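Local atomic coordinates of Crov588 (Cafeteriavirus, PDB entry 6NYR), a protein that is of unknown function but builds a circular leucine-rich-repeat solenoid from FNIP repeats, a form that could serve as a protein-binding scaffold. Residues Phe614-Ser626 with Asn637-Leu649. Sequence-based numbering, arbitrary orientation.
Sequences FNQKITENVLPCS and NQELTENVLPDTL
Val644 meets Ile618 and the backbone beyond it with both of its methyl groups, and apolar contacts form the middle of the interface. CG1 of Val644 touches CG2 of Ile618 at 3.4 Å, the two side chains crossing at about a right angle, while CG2 of Val644 lies against the backbone of Thr619. Ile618 has CG2 anti to its backbone N (chi1 -60°, measured to CG1), which places this methyl on the Val644 side. Leu640 adds a more distant contact to Ile618, with CD2 4.4 Å from CB. Farther along, Leu623 sends CD1 toward Pro646 CD (3.9 Å) and Leu645 CD2 (4.1 Å), and the proline ring in turn lays CG 3.4 Å from Pro624 O.

Residues 614-626 and 637-649 are corresponding loops of successive coils in a leucine-rich-repeat solenoid, one preceding strand 629-631 and the other following it. Both carry the sequence NVLP of the FNIP repeat, and in this stacking Val644 and Pro646 pack against the preceding coil. Near the end of the ring, Leu640 also packs on helix 659-662.

One water links the segments: it donates to Thr619 O and to Val644 O (2.8 Å) and accepts from Leu623 N, bridging the type II turn Thr619-Val622 to the next coil. At one end Thr648 OG1 sits 3.2 Å from Cys625 O, while its hydrogen bond is to Leu627 O; at the other the Asn615 side chain packs across Gln638 at about a right angle.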
ATOM      1  N   PHE A 614      30.309   0.439  15.027  1.00 50.12           N
ATOM      2  CA  PHE A 614      30.596   0.262  16.446  1.00 49.63           C
ATOM      3  C   PHE A 614      31.297  -1.072  16.689  1.00 49.47           C
ATOM      4  O   PHE A 614      30.869  -2.112  16.183  1.00 48.77           O
ATOM      5  CB  PHE A 614      29.317   0.331  17.278  1.00 49.23           C
ATOM      6  CG  PHE A 614      29.543   0.086  18.746  1.00 45.22           C
ATOM      7  CD1 PHE A 614      29.869   1.134  19.597  1.00 43.32           C
ATOM      8  CD2 PHE A 614      29.448  -1.191  19.272  1.00 46.19           C
ATOM      9  CE1 PHE A 614      30.083   0.908  20.942  1.00 42.43           C
ATOM     10  CE2 PHE A 614      29.666  -1.418  20.621  1.00 46.66           C
ATOM     11  CZ  PHE A 614      29.982  -0.366  21.451  1.00 44.59           C
ATOM     12  N   ASN A 615      32.370  -1.040  17.477  1.00 51.65           N
ATOM     13  CA  ASN A 615      33.197  -2.221  17.703  1.00 53.42           C
ATOM     14  C   ASN A 615      34.070  -2.026  18.937  1.00 53.78           C
ATOM     15  O   ASN A 615      35.299  -2.118  18.861  1.00 54.38           O
ATOM     16  CB  ASN A 615      34.049  -2.503  16.462  1.00 55.26           C
ATOM     17  CG  ASN A 615      34.837  -3.807  16.563  1.00 60.86           C
ATOM     18  OD1 ASN A 615      35.781  -4.030  15.807  1.00 62.52           O
ATOM     19  ND2 ASN A 615      34.458  -4.659  17.502  1.00 61.32           N
ATOM     20  N   GLN A 616      33.435  -1.747  20.075  1.00 55.12           N
ATOM     21  CA  GLN A 616      34.117  -1.573  21.352  1.00 53.71           C
ATOM     22  C   GLN A 616      33.664  -2.660  22.318  1.00 55.34           C
ATOM     23  O   GLN A 616      32.510  -3.096  22.290  1.00 52.94           O
ATOM     24  CB  GLN A 616      33.822  -0.194  21.951  1.00 51.50           C
ATOM     25  CG  GLN A 616      34.181   0.966  21.042  1.00 50.06           C
ATOM     26  CD  GLN A 616      35.672   1.095  20.819  1.00 52.95           C
ATOM     27  OE1 GLN A 616      36.466   0.915  21.742  1.00 51.77           O
ATOM     28  NE2 GLN A 616      36.061   1.392  19.584  1.00 56.42           N
ATOM     29  N   LYS A 617      34.583  -3.094  23.179  1.00 58.15           N
ATOM     30  CA  LYS A 617      34.278  -4.167  24.115  1.00 60.00           C
ATOM     31  C   LYS A 617      33.158  -3.748  25.062  1.00 53.74           C
ATOM     32  O   LYS A 617      33.047  -2.580  25.443  1.00 50.47           O
ATOM     33  CB  LYS A 617      35.533  -4.541  24.909  1.00 67.88           C
ATOM     34  CG  LYS A 617      36.094  -3.404  25.754  1.00 72.23           C
ATOM     35  CD  LYS A 617      37.168  -3.895  26.720  1.00 73.97           C
ATOM     36  CE  LYS A 617      37.429  -2.866  27.816  1.00 72.66           C
ATOM     37  NZ  LYS A 617      38.414  -3.352  28.827  1.00 85.62           N
ATOM     38  N   ILE A 618      32.318  -4.710  25.433  1.00 52.65           N
ATOM     39  CA  ILE A 618      31.253  -4.501  26.408  1.00 51.38           C
ATOM     40  C   ILE A 618      31.624  -5.248  27.681  1.00 48.80           C
ATOM     41  O   ILE A 618      31.713  -6.483  27.685  1.00 49.48           O
ATOM     42  CB  ILE A 618      29.886  -4.962  25.875  1.00 50.53           C
ATOM     43  CG1 ILE A 618      29.512  -4.186  24.607  1.00 48.80           C
ATOM     44  CG2 ILE A 618      28.813  -4.804  26.947  1.00 51.49           C
ATOM     45  CD1 ILE A 618      29.294  -2.697  24.831  1.00 48.65           C
ATOM     46  N   THR A 619      31.818  -4.505  28.762  1.00 50.49           N
ATOM     47  CA  THR A 619      32.182  -5.071  30.049  1.00 56.23           C
ATOM     48  C   THR A 619      30.967  -5.074  30.979  1.00 56.91           C
ATOM     49  O   THR A 619      29.863  -4.667  30.612  1.00 57.34           O
ATOM     50  CB  THR A 619      33.349  -4.296  30.666  1.00 58.99           C
ATOM     51  OG1 THR A 619      32.915  -2.981  31.038  1.00 59.93           O
ATOM     52  CG2 THR A 619      34.499  -4.187  29.671  1.00 59.63           C
ATOM     53  N   GLU A 620      31.180  -5.550  32.203  1.00 58.16           N
ATOM     54  CA  GLU A 620      30.085  -5.737  33.140  1.00 61.23           C
ATOM     55  C   GLU A 620      29.498  -4.400  33.579  1.00 60.00           C
ATOM     56  O   GLU A 620      30.178  -3.370  33.600  1.00 60.95           O
ATOM     57  CB  GLU A 620      30.563  -6.508  34.372  1.00 66.78           C
ATOM     58  CG  GLU A 620      31.091  -7.897  34.078  1.00 72.53           C
ATOM     59  CD  GLU A 620      31.256  -8.739  35.330  1.00 77.55           C
ATOM     60  OE1 GLU A 620      30.688  -8.373  36.380  1.00 76.52           O
ATOM     61  OE2 GLU A 620      31.960  -9.770  35.262  1.00 79.90           O
ATOM     62  N   ASN A 621      28.212  -4.429  33.926  1.00 59.08           N
ATOM     63  CA  ASN A 621      27.492  -3.269  34.445  1.00 59.58           C
ATOM     64  C   ASN A 621      27.512  -2.092  33.477  1.00 58.09           C
ATOM     65  O   ASN A 621      27.368  -0.935  33.892  1.00 61.39           O
ATOM     66  CB  ASN A 621      28.054  -2.839  35.806  1.00 62.78           C
ATOM     67  CG  ASN A 621      27.921  -3.923  36.856  1.00 66.46           C
ATOM     68  OD1 ASN A 621      26.821  -4.258  37.279  1.00 67.09           O
ATOM     69  ND2 ASN A 621      29.051  -4.474  37.287  1.00 68.13           N
ATOM     70  N   VAL A 622      27.689  -2.375  32.193  1.00 52.09           N
ATOM     71  CA  VAL A 622      27.620  -1.367  31.146  1.00 49.19           C
ATOM     72  C   VAL A 622      26.245  -1.342  30.494  1.00 50.93           C
ATOM     73  O   VAL A 622      25.672  -0.275  30.270  1.00 49.72           O
ATOM     74  CB  VAL A 622      28.733  -1.622  30.103  1.00 46.75           C
ATOM     75  CG1 VAL A 622      28.547  -0.734  28.893  1.00 45.50           C
ATOM     76  CG2 VAL A 622      30.110  -1.409  30.729  1.00 49.80           C
ATOM     77  N   LEU A 623      25.698  -2.509  30.184  1.00 50.81           N
ATOM     78  CA  LEU A 623      24.406  -2.587  29.510  1.00 53.46           C
ATOM     79  C   LEU A 623      23.274  -2.337  30.505  1.00 52.86           C
ATOM     80  O   LEU A 623      23.368  -2.737  31.669  1.00 55.59           O
ATOM     81  CB  LEU A 623      24.234  -3.955  28.860  1.00 50.15           C
ATOM     82  CG  LEU A 623      25.142  -4.223  27.660  1.00 46.94           C
ATOM     83  CD1 LEU A 623      24.838  -5.586  27.050  1.00 49.52           C
ATOM     84  CD2 LEU A 623      25.006  -3.140  26.606  1.00 46.79           C
ATOM     85  N   PRO A 624      22.203  -1.669  30.077  1.00 53.92           N
ATOM     86  CA  PRO A 624      21.112  -1.349  31.011  1.00 55.22           C
ATOM     87  C   PRO A 624      20.461  -2.591  31.606  1.00 51.96           C
ATOM     88  O   PRO A 624      20.286  -3.610  30.933  1.00 50.69           O
ATOM     89  CB  PRO A 624      20.121  -0.554  30.144  1.00 57.78           C
ATOM     90  CG  PRO A 624      20.964   0.027  29.044  1.00 57.85           C
ATOM     91  CD  PRO A 624      22.014  -1.033  28.758  1.00 56.50           C
ATOM     92  N   CYS A 625      20.066  -2.475  32.881  1.00 51.58           N
ATOM     93  CA  CYS A 625      19.468  -3.584  33.611  1.00 50.30           C
ATOM     94  C   CYS A 625      18.051  -3.924  33.165  1.00 46.97           C
ATOM     95  O   CYS A 625      17.537  -4.976  33.563  1.00 46.44           O
ATOM     96  CB  CYS A 625      19.432  -3.272  35.108  1.00 51.34           C
ATOM     97  SG  CYS A 625      21.037  -2.952  35.860  1.00 52.49           S
ATOM     98  N   SER A 626      17.397  -3.065  32.389  1.00 46.64           N
ATOM     99  CA  SER A 626      16.068  -3.365  31.872  1.00 47.84           C
ATOM    100  C   SER A 626      16.087  -3.792  30.417  1.00 47.10           C
ATOM    101  O   SER A 626      15.024  -4.054  29.844  1.00 51.21           O
ATOM    102  CB  SER A 626      15.137  -2.154  32.012  1.00 49.06           C
ATOM    103  OG  SER A 626      14.663  -2.019  33.333  1.00 51.27           O
ATOM    104  N   ASN A 637      32.679  -6.836  16.482  1.00 64.55           N
ATOM    105  CA  ASN A 637      33.527  -8.024  16.475  1.00 64.15           C
ATOM    106  C   ASN A 637      34.183  -8.196  17.843  1.00 65.09           C
ATOM    107  O   ASN A 637      35.406  -8.189  17.989  1.00 66.46           O
ATOM    108  CB  ASN A 637      34.571  -7.897  15.367  1.00 64.34           C
ATOM    109  CG  ASN A 637      35.108  -9.232  14.909  1.00 64.11           C
ATOM    110  OD1 ASN A 637      34.387 -10.231  14.896  1.00 64.80           O
ATOM    111  ND2 ASN A 637      36.383  -9.263  14.532  1.00 63.65           N
ATOM    112  N   GLN A 638      33.372  -8.359  18.887  1.00 64.35           N
ATOM    113  CA  GLN A 638      33.870  -8.501  20.246  1.00 65.66           C
ATOM    114  C   GLN A 638      33.206  -9.691  20.926  1.00 68.20           C
ATOM    115  O   GLN A 638      32.041 -10.003  20.670  1.00 66.47           O
ATOM    116  CB  GLN A 638      33.616  -7.232  21.078  1.00 62.58           C
ATOM    117  CG  GLN A 638      34.262  -5.962  20.536  1.00 62.04           C
ATOM    118  CD  GLN A 638      35.776  -6.045  20.509  1.00 64.69           C
ATOM    119  OE1 GLN A 638      36.400  -5.829  19.473  1.00 64.76           O
ATOM    120  NE2 GLN A 638      36.377  -6.352  21.656  1.00 66.07           N
ATOM    121  N   GLU A 639      33.965 -10.355  21.795  1.00 71.47           N
ATOM    122  CA  GLU A 639      33.430 -11.472  22.556  1.00 73.31           C
ATOM    123  C   GLU A 639      32.412 -10.979  23.579  1.00 66.03           C
ATOM    124  O   GLU A 639      32.700 -10.087  24.383  1.00 62.40           O
ATOM    125  CB  GLU A 639      34.560 -12.217  23.277  1.00 79.36           C
ATOM    126  CG  GLU A 639      35.602 -12.868  22.364  1.00 83.65           C
ATOM    127  CD  GLU A 639      36.796 -13.419  23.143  1.00 86.84           C
ATOM    128  OE1 GLU A 639      36.943 -13.073  24.335  1.00 87.81           O
ATOM    129  OE2 GLU A 639      37.590 -14.189  22.564  1.00 87.64           O
ATOM    130  N   LEU A 640      31.217 -11.553  23.547  1.00 63.66           N
ATOM    131  CA  LEU A 640      30.241 -11.352  24.606  1.00 64.32           C
ATOM    132  C   LEU A 640      30.322 -12.516  25.586  1.00 66.64           C
ATOM    133  O   LEU A 640      30.461 -13.675  25.182  1.00 68.83           O
ATOM    134  CB  LEU A 640      28.818 -11.238  24.063  1.00 61.61           C
ATOM    135  CG  LEU A 640      28.466  -9.976  23.280  1.00 58.71           C
ATOM    136  CD1 LEU A 640      27.083 -10.132  22.665  1.00 59.27           C
ATOM    137  CD2 LEU A 640      28.522  -8.752  24.170  1.00 55.87           C
ATOM    138  N   THR A 641      30.237 -12.202  26.872  1.00 67.52           N
ATOM    139  CA  THR A 641      30.180 -13.200  27.928  1.00 68.84           C
ATOM    140  C   THR A 641      28.804 -13.141  28.578  1.00 66.17           C
ATOM    141  O   THR A 641      28.095 -12.135  28.489  1.00 64.13           O
ATOM    142  CB  THR A 641      31.271 -12.968  28.976  1.00 70.69           C
ATOM    143  OG1 THR A 641      31.048 -11.715  29.634  1.00 70.58           O
ATOM    144  CG2 THR A 641      32.648 -12.956  28.318  1.00 71.19           C
ATOM    145  N   GLU A 642      28.426 -14.239  29.232  1.00 69.20           N
ATOM    146  CA  GLU A 642      27.090 -14.318  29.815  1.00 69.06           C
ATOM    147  C   GLU A 642      26.940 -13.353  30.986  1.00 64.44           C
ATOM    148  O   GLU A 642      25.835 -12.858  31.242  1.00 60.39           O
ATOM    149  CB  GLU A 642      26.796 -15.757  30.241  1.00 74.86           C
ATOM    150  CG  GLU A 642      26.756 -16.725  29.057  1.00 82.08           C
ATOM    151  CD  GLU A 642      25.708 -17.816  29.187  1.00 88.05           C
ATOM    152  OE1 GLU A 642      24.765 -17.656  29.989  1.00 89.27           O
ATOM    153  OE2 GLU A 642      25.833 -18.843  28.482  1.00 90.49           O
ATOM    154  N   ASN A 643      28.031 -13.067  31.699  1.00 64.37           N
ATOM    155  CA  ASN A 643      27.996 -12.156  32.836  1.00 66.04           C
ATOM    156  C   ASN A 643      27.927 -10.690  32.428  1.00 60.82           C
ATOM    157  O   ASN A 643      27.873  -9.822  33.307  1.00 59.54           O
ATOM    158  CB  ASN A 643      29.228 -12.373  33.722  1.00 72.88           C
ATOM    159  CG  ASN A 643      30.537 -12.176  32.968  1.00 78.26           C
ATOM    160  OD1 ASN A 643      30.547 -11.747  31.815  1.00 75.78           O
ATOM    161  ND2 ASN A 643      31.649 -12.482  33.627  1.00 84.09           N
ATOM    162  N   VAL A 644      27.920 -10.397  31.129  1.00 57.32           N
ATOM    163  CA  VAL A 644      27.905  -9.031  30.619  1.00 56.51           C
ATOM    164  C   VAL A 644      26.502  -8.686  30.142  1.00 52.52           C
ATOM    165  O   VAL A 644      26.117  -7.512  30.113  1.00 50.27           O
ATOM    166  CB  VAL A 644      28.938  -8.874  29.485  1.00 55.01           C
ATOM    167  CG1 VAL A 644      28.532  -7.780  28.526  1.00 51.82           C
ATOM    168  CG2 VAL A 644      30.328  -8.608  30.064  1.00 55.59           C
ATOM    169  N   LEU A 645      25.747  -9.685  29.753  1.00 50.79           N
ATOM    170  CA  LEU A 645      24.391  -9.486  29.242  1.00 51.98           C
ATOM    171  C   LEU A 645      23.398  -9.439  30.395  1.00 53.90           C
ATOM    172  O   LEU A 645      23.480 -10.269  31.312  1.00 56.96           O
ATOM    173  CB  LEU A 645      24.015 -10.599  28.285  1.00 51.02           C
ATOM    174  CG  LEU A 645      24.887 -10.711  27.030  1.00 48.77           C
ATOM    175  CD1 LEU A 645      24.607 -12.009  26.292  1.00 49.49           C
ATOM    176  CD2 LEU A 645      24.661  -9.522  26.111  1.00 47.63           C
ATOM    177  N   PRO A 646      22.475  -8.477  30.417  1.00 53.70           N
ATOM    178  CA  PRO A 646      21.480  -8.444  31.497  1.00 53.92           C
ATOM    179  C   PRO A 646      20.487  -9.594  31.387  1.00 54.86           C
ATOM    180  O   PRO A 646      20.176 -10.092  30.301  1.00 53.16           O
ATOM    181  CB  PRO A 646      20.786  -7.088  31.306  1.00 53.11           C
ATOM    182  CG  PRO A 646      20.994  -6.757  29.855  1.00 54.08           C
ATOM    183  CD  PRO A 646      22.351  -7.320  29.506  1.00 53.15           C
ATOM    184  N   ASP A 647      19.985 -10.011  32.551  1.00 56.51           N
ATOM    185  CA  ASP A 647      19.071 -11.144  32.626  1.00 59.94           C
ATOM    186  C   ASP A 647      17.748 -10.871  31.925  1.00 55.53           C
ATOM    187  O   ASP A 647      17.052 -11.822  31.551  1.00 55.96           O
ATOM    188  CB  ASP A 647      18.821 -11.503  34.092  1.00 68.42           C
ATOM    189  CG  ASP A 647      20.067 -11.999  34.789  1.00 75.26           C
ATOM    190  OD1 ASP A 647      20.882 -12.686  34.135  1.00 77.18           O
ATOM    191  OD2 ASP A 647      20.243 -11.689  35.986  1.00 76.82           O
ATOM    192  N   THR A 648      17.386  -9.602  31.738  1.00 50.87           N
ATOM    193  CA  THR A 648      16.137  -9.279  31.065  1.00 52.02           C
ATOM    194  C   THR A 648      16.190  -9.541  29.566  1.00 54.15           C
ATOM    195  O   THR A 648      15.133  -9.560  28.928  1.00 55.67           O
ATOM    196  CB  THR A 648      15.771  -7.804  31.299  1.00 50.13           C
ATOM    197  OG1 THR A 648      16.935  -6.986  31.119  1.00 44.38           O
ATOM    198  CG2 THR A 648      15.201  -7.600  32.694  1.00 52.84           C
ATOM    199  N   LEU A 649      17.377  -9.750  28.993  1.00 54.19           N
ATOM    200  CA  LEU A 649      17.500  -9.778  27.543  1.00 53.01           C
ATOM    201  C   LEU A 649      16.582 -10.829  26.931  1.00 51.30           C
ATOM    202  O   LEU A 649      16.510 -11.969  27.396  1.00 53.21           O
ATOM    203  CB  LEU A 649      18.945 -10.049  27.124  1.00 54.56           C
ATOM    204  CG  LEU A 649      19.167  -9.920  25.615  1.00 55.49           C
ATOM    205  CD1 LEU A 649      18.962  -8.470  25.171  1.00 50.23           C
ATOM    206  CD2 LEU A 649      20.539 -10.417  25.183  1.00 57.20           C
TER
HETATM  207  O   HOH W   1      26.961  -4.905  30.451  1.00 45.59           O